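Side-chain contacts in putative thioesterase II (Thermobifida fusca, PDB 3BBJ), which probably hydrolyses acyl-CoA or related thioesters, as a double-hotdog member of the acyl-CoA thioesterase family: residues A[197-202]-A[220-225]; A[133-138]-A[158-163]. All coordinates share one frame; numbering follows the deposited sequence.

Contact 1: residues A[197-202]-A[220-225]; sequences LAVDAL and LTWHLR
Where the chain leaves helix 191-198, in the second hotdog domain, Val199 packs by its two methyl groups on Leu220 and Trp222 of strand 217-224. CG2 of Val199 meets CD1 of Leu220 at 3.9 Å, the two side chains running at a slant to each other. The other methyl, CG1, lies over one face of the Trp222 indole, 4.1 Å above its plane and offset toward the rim; its nearest ring atom is CG of Trp222, at 4.3 Å. This fork follows from the first torsion of Val199 (chi1 -52°): CG1 stands opposite the carbonyl carbon and reaches the indole, while CG2, tucked between the two backbone branches, is left to meet the leucine. A type I turn spans Ala198 to Ala201, in which the N of Ala201 bonds to the O of Ala198 at 3.1 Å, and Val199 is the second residue of that turn. Hotdog folds wrap a sheet around a central helix, and here Met42 of helix 38-51 touches both Val199 and Leu220, so an element from the first domain shares the same apolar layer. Strand 217-224 is also where the sheets of the two domains meet: Leu220 and Trp222 bond by their backbones to Tyr63 and Ser61 of strand 57-65, and Thr221 to Arg265 of strand 260-269. The strand reaches the subunit interface as well, Thr221 OG1 bonding to OG1 of Thr221 of the second subunit.

Contact 2: residues A[133-138]-A[158-163]; sequences RRVDPR and DSYAAL
Arg133 lays its guanidinium flat on the Tyr160 ring, joining the short, weakly bonded strand about 133-134 to helix 157-163 in the C-terminal hotdog domain. The planes are 26° apart, and Arg133 CZ stands 3.7 Å from the centroid of the Tyr160 ring, over the face, in a cation-pi contact. NE of Arg133 lies over the rim of the same face, 3.2 Å from CE2 of Tyr160. The aliphatic part takes a share too: CD of Arg133 makes a CH-pi contact 3.7 Å from the Tyr160 centroid, and CG of Arg133 rests 3.5 Å from CD2 of Tyr160. An extended chain from CG to NE lets the arginine run slantwise across the ring to the phenol end, where its NH2 lies 3.1 Å from the Tyr160 OH. Tyr160 swings its ring out from the helix toward the strand, with CG anti to the backbone N (chi1 -174°). Against this many-atom stack, Val135 adds a single methyl: its CG2 comes obliquely to 3.6 Å from CE2 of Tyr160, the two side chains crossing at about a right angle. Both strand-side residues are exposed, whereas Tyr160 is partly covered. Arg134 points away from the helix and forms a salt bridge with Asp154. An alanine in place of Tyr160 would remove the ring and would probably leave the guanidinium of Arg133 free to turn in solvent and Val135 without its apolar partner. The ring's pi face probably steadies the positive charge and fixes the guanidinium's orientation while solvent can still reach it.

Overall arrangement
Both segments of contact 2 precede those of contact 1 in the chain, and all four belong to the C-terminal acyl-CoA thioesterase domain. The centres of the two contacts are 21 Å apart and their nearest atoms about 8 Å, so they do not meet directly. Contact 1 is central, about 4 Å from the centre of the chain, where the residue just after helix 191-198 packs on strand 217-224, beside the junction of the two hotdog domains and the second subunit. Contact 2 lies at the surface, about 19 Å from that centre, where helix 157-163 meets 133-134, one of the two outermost strands within the chain. Both are tied to the same run of antiparallel strands, one packing its interior and the other one edge.

Contact 1: residues A[197-202]-A[220-225]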
loop_
_atom_site.group_PDB
_atom_site.type_symbol
_atom_site.label_atom_id
_atom_site.label_comp_id
_atom_site.label_asym_id
_atom_site.label_seq_id
_atom_site.Cartn_x
_atom_site.Cartn_y
_atom_site.Cartn_z
ATOM N N LEU A 197 -11.573 -7.610 -6.319
ATOM C CA LEU A 197 -11.685 -7.499 -7.778
ATOM C C LEU A 197 -11.970 -6.057 -8.184
ATOM O O LEU A 197 -11.363 -5.530 -9.125
ATOM C CB LEU A 197 -12.785 -8.419 -8.346
ATOM C CG LEU A 197 -13.102 -8.289 -9.855
ATOM C CD1 LEU A 197 -11.865 -8.455 -10.701
ATOM C CD2 LEU A 197 -14.138 -9.292 -10.294
ATOM N N ALA A 198 -12.904 -5.432 -7.481
ATOM C CA ALA A 198 -13.316 -4.047 -7.748
ATOM C C ALA A 198 -12.141 -3.084 -7.815
ATOM O O ALA A 198 -12.060 -2.276 -8.722
ATOM C CB ALA A 198 -14.312 -3.593 -6.696
ATOM N N VAL A 199 -11.206 -3.191 -6.882
ATOM C CA VAL A 199 -10.067 -2.276 -6.824
ATOM C C VAL A 199 -9.175 -2.368 -8.072
ATOM O O VAL A 199 -8.388 -1.457 -8.335
ATOM C CB VAL A 199 -9.178 -2.520 -5.552
ATOM C CG1 VAL A 199 -9.995 -2.520 -4.290
ATOM C CG2 VAL A 199 -8.446 -3.823 -5.641
ATOM N N ASP A 200 -9.267 -3.490 -8.790
ATOM C CA ASP A 200 -8.500 -3.735 -10.018
ATOM C C ASP A 200 -9.413 -3.965 -11.216
ATOM O O ASP A 200 -8.996 -4.566 -12.201
ATOM C CB ASP A 200 -7.595 -4.976 -9.869
ATOM C CG ASP A 200 -6.523 -5.062 -10.966
ATOM O OD1 ASP A 200 -5.976 -4.013 -11.379
ATOM O OD2 ASP A 200 -6.205 -6.177 -11.403
ATOM N N ALA A 201 -10.646 -3.479 -11.152
ATOM C CA ALA A 201 -11.598 -3.725 -12.241
ATOM C C ALA A 201 -11.783 -2.528 -13.181
ATOM O O ALA A 201 -12.709 -2.540 -14.014
ATOM C CB ALA A 201 -12.960 -4.164 -11.662
ATOM N N LEU A 202 -10.909 -1.518 -13.068
ATOM C CA LEU A 202 -11.054 -0.292 -13.874
ATOM C C LEU A 202 -9.944 -0.132 -14.916
ATOM O O LEU A 202 -8.915 -0.810 -14.841
ATOM C CB LEU A 202 -11.038 0.931 -12.964
ATOM C CG LEU A 202 -11.790 0.896 -11.639
ATOM C CD1 LEU A 202 -11.187 1.970 -10.714
ATOM C CD2 LEU A 202 -13.313 1.082 -11.859
ATOM N N LEU A 220 0.107 -4.452 -5.087
ATOM C CA LEU A 220 -1.138 -3.780 -4.715
ATOM C C LEU A 220 -1.399 -4.071 -3.252
ATOM O O LEU A 220 -1.349 -5.231 -2.821
ATOM C CB LEU A 220 -2.324 -4.248 -5.580
ATOM C CG LEU A 220 -3.725 -3.671 -5.311
ATOM C CD1 LEU A 220 -4.662 -3.889 -6.492
ATOM C CD2 LEU A 220 -4.354 -4.250 -4.046
ATOM N N THR A 221 -1.631 -3.001 -2.493
ATOM C CA THR A 221 -2.100 -3.064 -1.130
ATOM C C THR A 221 -3.406 -2.277 -1.043
ATOM O O THR A 221 -3.500 -1.166 -1.556
ATOM C CB THR A 221 -1.141 -2.434 -0.137
ATOM O OG1 THR A 221 0.081 -3.178 -0.102
ATOM C CG2 THR A 221 -1.773 -2.438 1.260
ATOM N N TRP A 222 -4.411 -2.868 -0.409
ATOM C CA TRP A 222 -5.691 -2.205 -0.235
ATOM C C TRP A 222 -6.280 -2.442 1.174
ATOM O O TRP A 222 -6.046 -3.458 1.814
ATOM C CB TRP A 222 -6.667 -2.595 -1.356
ATOM C CG TRP A 222 -7.368 -3.877 -1.139
ATOM C CD1 TRP A 222 -6.949 -5.106 -1.527
ATOM C CD2 TRP A 222 -8.628 -4.068 -0.490
ATOM N NE1 TRP A 222 -7.859 -6.057 -1.158
ATOM C CE2 TRP A 222 -8.896 -5.451 -0.504
ATOM C CE3 TRP A 222 -9.549 -3.208 0.113
ATOM C CZ2 TRP A 222 -10.051 -5.998 0.057
ATOM C CZ3 TRP A 222 -10.689 -3.744 0.670
ATOM C CH2 TRP A 222 -10.938 -5.129 0.632
ATOM N N HIS A 223 -7.019 -1.460 1.653
ATOM C CA HIS A 223 -7.549 -1.493 3.006
ATOM C C HIS A 223 -9.074 -1.390 3.030
ATOM O O HIS A 223 -9.657 -0.554 2.336
ATOM C CB HIS A 223 -6.960 -0.321 3.797
ATOM C CG HIS A 223 -5.468 -0.277 3.793
ATOM N ND1 HIS A 223 -4.697 -1.253 4.382
ATOM C CD2 HIS A 223 -4.602 0.640 3.307
ATOM C CE1 HIS A 223 -3.420 -0.948 4.248
ATOM N NE2 HIS A 223 -3.333 0.195 3.595
ATOM N N LEU A 224 -9.697 -2.230 3.847
ATOM C CA LEU A 224 -11.146 -2.226 4.051
ATOM C C LEU A 224 -11.411 -1.314 5.231
ATOM O O LEU A 224 -10.897 -1.578 6.309
ATOM C CB LEU A 224 -11.652 -3.623 4.399
ATOM C CG LEU A 224 -13.160 -3.755 4.626
ATOM C CD1 LEU A 224 -13.919 -3.396 3.348
ATOM C CD2 LEU A 224 -13.498 -5.161 5.100
ATOM N N ARG A 225 -12.238 -0.281 5.035
ATOM C CA ARG A 225 -12.457 0.763 6.032
ATOM C C ARG A 225 -13.826 0.771 6.720
ATOM O O ARG A 225 -13.977 1.324 7.816
ATOM C CB ARG A 225 -12.244 2.120 5.365
ATOM C CG ARG A 225 -10.839 2.315 4.731
ATOM C CD ARG A 225 -9.710 1.912 5.666
ATOM N NE ARG A 225 -9.871 2.480 7.015
ATOM C CZ ARG A 225 -9.568 3.733 7.366
ATOM N NH1 ARG A 225 -9.086 4.601 6.481
ATOM N NH2 ARG A 225 -9.747 4.125 8.621
#

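Contact 2: residues A[133-138]-A[158-163]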
loop_
_atom_site.group_PDB
_atom_site.type_symbol
_atom_site.label_atom_id
_atom_site.label_comp_id
_atom_site.label_asym_id
_atom_site.label_seq_id
_atom_site.Cartn_x
_atom_site.Cartn_y
_atom_site.Cartn_z
ATOM N N ARG A 133 -22.051 7.263 -18.068
ATOM C CA ARG A 133 -22.054 6.622 -19.364
ATOM C C ARG A 133 -21.262 5.315 -19.380
ATOM O O ARG A 133 -20.122 5.252 -18.935
ATOM C CB ARG A 133 -21.482 7.611 -20.377
ATOM C CG ARG A 133 -21.672 7.212 -21.822
ATOM C CD ARG A 133 -21.455 8.409 -22.730
ATOM N NE ARG A 133 -21.239 8.021 -24.121
ATOM C CZ ARG A 133 -21.023 8.882 -25.112
ATOM N NH1 ARG A 133 -21.002 10.194 -24.878
ATOM N NH2 ARG A 133 -20.826 8.427 -26.347
ATOM N N ARG A 134 -21.889 4.279 -19.925
ATOM C CA ARG A 134 -21.302 2.951 -20.025
ATOM C C ARG A 134 -20.983 2.641 -21.490
ATOM O O ARG A 134 -21.666 3.113 -22.399
ATOM C CB ARG A 134 -22.292 1.930 -19.466
ATOM C CG ARG A 134 -21.786 0.505 -19.403
ATOM C CD ARG A 134 -22.856 -0.428 -18.858
ATOM N NE ARG A 134 -23.341 0.013 -17.552
ATOM C CZ ARG A 134 -24.328 -0.572 -16.873
ATOM N NH1 ARG A 134 -24.947 -1.650 -17.350
ATOM N NH2 ARG A 134 -24.696 -0.079 -15.695
ATOM N N VAL A 135 -19.927 1.861 -21.702
ATOM C CA VAL A 135 -19.528 1.417 -23.036
ATOM C C VAL A 135 -19.923 -0.058 -23.171
ATOM O O VAL A 135 -19.391 -0.915 -22.464
ATOM C CB VAL A 135 -18.016 1.579 -23.259
ATOM C CG1 VAL A 135 -17.646 1.184 -24.666
ATOM C CG2 VAL A 135 -17.595 2.991 -23.007
ATOM N N ASP A 136 -20.878 -0.344 -24.056
ATOM C CA ASP A 136 -21.360 -1.719 -24.251
ATOM C C ASP A 136 -20.204 -2.570 -24.774
ATOM O O ASP A 136 -19.645 -2.255 -25.826
ATOM C CB ASP A 136 -22.552 -1.764 -25.215
ATOM N N PRO A 137 -19.811 -3.620 -24.015
ATOM C CA PRO A 137 -18.690 -4.420 -24.489
ATOM C C PRO A 137 -19.057 -5.100 -25.790
ATOM O O PRO A 137 -20.152 -5.683 -25.916
ATOM C CB PRO A 137 -18.463 -5.460 -23.368
ATOM C CG PRO A 137 -19.181 -4.936 -22.179
ATOM C CD PRO A 137 -20.328 -4.120 -22.721
ATOM N N ARG A 138 -18.157 -4.993 -26.763
ATOM C CA ARG A 138 -18.369 -5.647 -28.040
ATOM C C ARG A 138 -17.903 -7.081 -27.869
ATOM O O ARG A 138 -17.324 -7.443 -26.827
ATOM C CB ARG A 138 -17.649 -4.892 -29.152
ATOM C CG ARG A 138 -18.249 -3.504 -29.335
ATOM C CD ARG A 138 -17.550 -2.706 -30.400
ATOM N NE ARG A 138 -18.458 -1.739 -31.013
ATOM N N ASP A 158 -16.991 13.358 -17.862
ATOM C CA ASP A 158 -15.604 13.767 -18.024
ATOM C C ASP A 158 -14.663 12.572 -18.133
ATOM O O ASP A 158 -13.662 12.628 -18.857
ATOM C CB ASP A 158 -15.165 14.662 -16.863
ATOM C CG ASP A 158 -15.738 16.054 -16.952
ATOM O OD1 ASP A 158 -16.257 16.407 -18.031
ATOM O OD2 ASP A 158 -15.657 16.792 -15.946
ATOM N N SER A 159 -14.961 11.504 -17.400
ATOM C CA SER A 159 -14.122 10.305 -17.456
ATOM C C SER A 159 -14.251 9.612 -18.812
ATOM O O SER A 159 -13.253 9.167 -19.399
ATOM C CB SER A 159 -14.483 9.351 -16.327
ATOM O OG SER A 159 -14.260 9.992 -15.092
ATOM N N TYR A 160 -15.485 9.527 -19.305
ATOM C CA TYR A 160 -15.741 8.967 -20.633
ATOM C C TYR A 160 -14.995 9.789 -21.665
ATOM O O TYR A 160 -14.275 9.248 -22.501
ATOM C CB TYR A 160 -17.230 8.988 -20.966
ATOM C CG TYR A 160 -17.573 8.293 -22.283
ATOM C CD1 TYR A 160 -17.261 8.876 -23.517
ATOM C CD2 TYR A 160 -18.201 7.047 -22.288
ATOM C CE1 TYR A 160 -17.563 8.231 -24.719
ATOM C CE2 TYR A 160 -18.521 6.401 -23.479
ATOM C CZ TYR A 160 -18.199 6.995 -24.694
ATOM O OH TYR A 160 -18.524 6.346 -25.869
ATOM N N ALA A 161 -15.178 11.103 -21.605
ATOM C CA ALA A 161 -14.508 12.011 -22.537
ATOM C C ALA A 161 -13.013 11.761 -22.535
ATOM O O ALA A 161 -12.372 11.782 -23.580
ATOM C CB ALA A 161 -14.807 13.493 -22.191
ATOM N N ALA A 162 -12.464 11.519 -21.352
ATOM C CA ALA A 162 -11.028 11.274 -21.207
ATOM C C ALA A 162 -10.598 9.975 -21.894
ATOM O O ALA A 162 -9.642 9.947 -22.660
ATOM C CB ALA A 162 -10.657 11.236 -19.732
ATOM N N LEU A 163 -11.311 8.898 -21.600
ATOM C CA LEU A 163 -11.007 7.590 -22.169
ATOM C C LEU A 163 -11.213 7.564 -23.685
ATOM O O LEU A 163 -10.428 6.928 -24.395
ATOM C CB LEU A 163 -11.874 6.509 -21.513
ATOM C CG LEU A 163 -11.537 6.223 -20.051
ATOM C CD1 LEU A 163 -12.625 5.417 -19.378
ATOM C CD2 LEU A 163 -10.201 5.520 -19.989
#